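Local coordinates for protein putative thioesterase (Syntrophus aciditrophicus SB, PDB 3HDU) that probably hydrolyses thioesters, as a putative thioesterase of the hotdog-fold superfamily that includes the PaaI-type enzymes, at residues Glu109-Gly114 and Asp144-Val149. Numbering follows the deposited sequence.
Sequences EYLRPG and DELIAV
R112 reaches from the end of one strand across the start of its antiparallel neighbour to E145. With chi1 at 82°, its CG lies between the backbone N and the carbonyl carbon, over I147, 3.7 Å from I147 CG2. CD continues past the same methyl, and the chain then bends at chi3, bringing NE alongside the carbonyl of L146. At the tip, NH1 makes a salt bridge with E145 OE2 at 3.3 Å, the guanidinium and carboxylate planes 56° apart, while E145 CB lies over one guanidinium face, offset toward its rim. An alanine in place of this arginine would probably leave the E145 carboxylate without this charge partner and uncover the I147 CG2 methyl. Further along the loop, I147 CD1 packs against G114 CA. L111 brings CD1 against L146 CD2 at 3.5 Å, the two leucine side chains crossing obliquely. The strands pair through E109 and V149, a hydrogen-bonded pair in which E109 N to V149 O and V149 N to E109 O are both 2.9 Å. Y110 and A148 follow as a non-hydrogen-bonded pair, CA to CA 4.3 Å. Beyond them L111 N donates to I147 O at 2.8 Å from above the carbonyl plane, and R112 N adds a weak bond to the same oxygen where strand 101-110 has ended. On its other side strand 146-156 meets strand 132-141, where I147 and A148 together sit opposite L139, forming a classic beta bulge. Y110 and A148 turn toward helix 58-85, the long helix of the hotdog fold, both touching I66, and Y110 OH bonds to G63 O. Strand 101-110, outermost within the chain, pairs at E109 with a strand of a third subunit, extending the sheet across the interface.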
# COMPACT_ATOMS: atom_id res chain seq x y z
N GLU A 109 5.29 6.07 -8.49
CA GLU A 109 6.64 5.70 -8.06
C GLU A 109 7.62 6.18 -9.14
O GLU A 109 7.47 5.83 -10.32
CB GLU A 109 6.73 4.18 -7.86
CG GLU A 109 5.54 3.54 -7.11
CD GLU A 109 5.24 4.17 -5.75
OE1 GLU A 109 6.20 4.53 -5.04
OE2 GLU A 109 4.05 4.29 -5.40
N TYR A 110 8.61 6.98 -8.74
CA TYR A 110 9.60 7.58 -9.65
C TYR A 110 10.94 6.84 -9.58
O TYR A 110 11.54 6.74 -8.51
CB TYR A 110 9.84 9.04 -9.26
CG TYR A 110 8.61 9.95 -9.28
CD1 TYR A 110 7.64 9.87 -8.26
CD2 TYR A 110 8.45 10.93 -10.26
CE1 TYR A 110 6.52 10.73 -8.26
CE2 TYR A 110 7.35 11.80 -10.26
CZ TYR A 110 6.38 11.69 -9.26
OH TYR A 110 5.29 12.51 -9.24
N LEU A 111 11.42 6.36 -10.73
CA LEU A 111 12.72 5.66 -10.85
C LEU A 111 13.90 6.61 -10.99
O LEU A 111 15.01 6.29 -10.58
CB LEU A 111 12.71 4.68 -12.03
CG LEU A 111 11.83 3.45 -11.86
CD1 LEU A 111 11.80 2.65 -13.16
CD2 LEU A 111 12.34 2.58 -10.71
N ARG A 112 13.66 7.75 -11.65
CA ARG A 112 14.67 8.80 -11.82
C ARG A 112 13.93 10.11 -12.13
O ARG A 112 12.74 10.06 -12.49
CB ARG A 112 15.66 8.41 -12.93
CG ARG A 112 15.20 8.69 -14.38
CD ARG A 112 16.08 7.97 -15.39
NE ARG A 112 15.77 6.54 -15.49
CZ ARG A 112 16.42 5.66 -16.27
NH1 ARG A 112 17.46 6.02 -17.02
NH2 ARG A 112 16.02 4.38 -16.28
N PRO A 113 14.62 11.28 -12.01
CA PRO A 113 13.95 12.55 -12.34
C PRO A 113 13.88 12.70 -13.87
O PRO A 113 14.89 12.47 -14.56
CB PRO A 113 14.84 13.61 -11.69
CG PRO A 113 16.18 12.96 -11.55
CD PRO A 113 16.02 11.47 -11.61
N GLY A 114 12.69 13.05 -14.37
CA GLY A 114 12.40 13.15 -15.81
C GLY A 114 13.42 13.87 -16.66
O GLY A 114 13.97 13.27 -17.59
N ASP A 144 13.24 6.20 -24.54
CA ASP A 144 12.51 4.96 -24.20
C ASP A 144 12.97 4.34 -22.84
O ASP A 144 12.98 3.12 -22.68
CB ASP A 144 12.63 3.95 -25.37
CG ASP A 144 11.52 2.90 -25.37
OD1 ASP A 144 10.32 3.26 -25.29
OD2 ASP A 144 11.85 1.69 -25.50
N GLU A 145 13.34 5.20 -21.89
CA GLU A 145 13.78 4.78 -20.54
C GLU A 145 12.63 4.98 -19.56
O GLU A 145 12.06 6.05 -19.54
CB GLU A 145 14.96 5.61 -20.07
CG GLU A 145 16.22 5.44 -20.89
CD GLU A 145 17.38 6.26 -20.35
OE1 GLU A 145 17.21 7.48 -20.17
OE2 GLU A 145 18.46 5.69 -20.12
N LEU A 146 12.33 3.96 -18.75
CA LEU A 146 11.25 4.03 -17.75
C LEU A 146 11.64 4.98 -16.62
O LEU A 146 12.56 4.69 -15.87
CB LEU A 146 10.93 2.64 -17.18
CG LEU A 146 9.74 2.53 -16.22
CD1 LEU A 146 8.43 2.77 -16.96
CD2 LEU A 146 9.73 1.18 -15.54
N ILE A 147 10.95 6.12 -16.50
CA ILE A 147 11.22 7.12 -15.44
C ILE A 147 10.21 7.10 -14.29
O ILE A 147 10.56 7.50 -13.17
CB ILE A 147 11.46 8.56 -16.01
CG1 ILE A 147 10.20 9.17 -16.61
CG2 ILE A 147 12.61 8.53 -17.05
CD1 ILE A 147 10.46 10.48 -17.33
N ALA A 148 8.97 6.66 -14.55
CA ALA A 148 7.95 6.54 -13.51
C ALA A 148 6.85 5.53 -13.86
O ALA A 148 6.60 5.27 -15.04
CB ALA A 148 7.33 7.90 -13.20
N VAL A 149 6.25 4.93 -12.83
CA VAL A 149 5.12 3.99 -12.98
C VAL A 149 4.01 4.48 -12.08
O VAL A 149 4.28 5.04 -11.00
CB VAL A 149 5.50 2.51 -12.66
CG1 VAL A 149 6.66 2.05 -13.53
CG2 VAL A 149 5.83 2.31 -11.18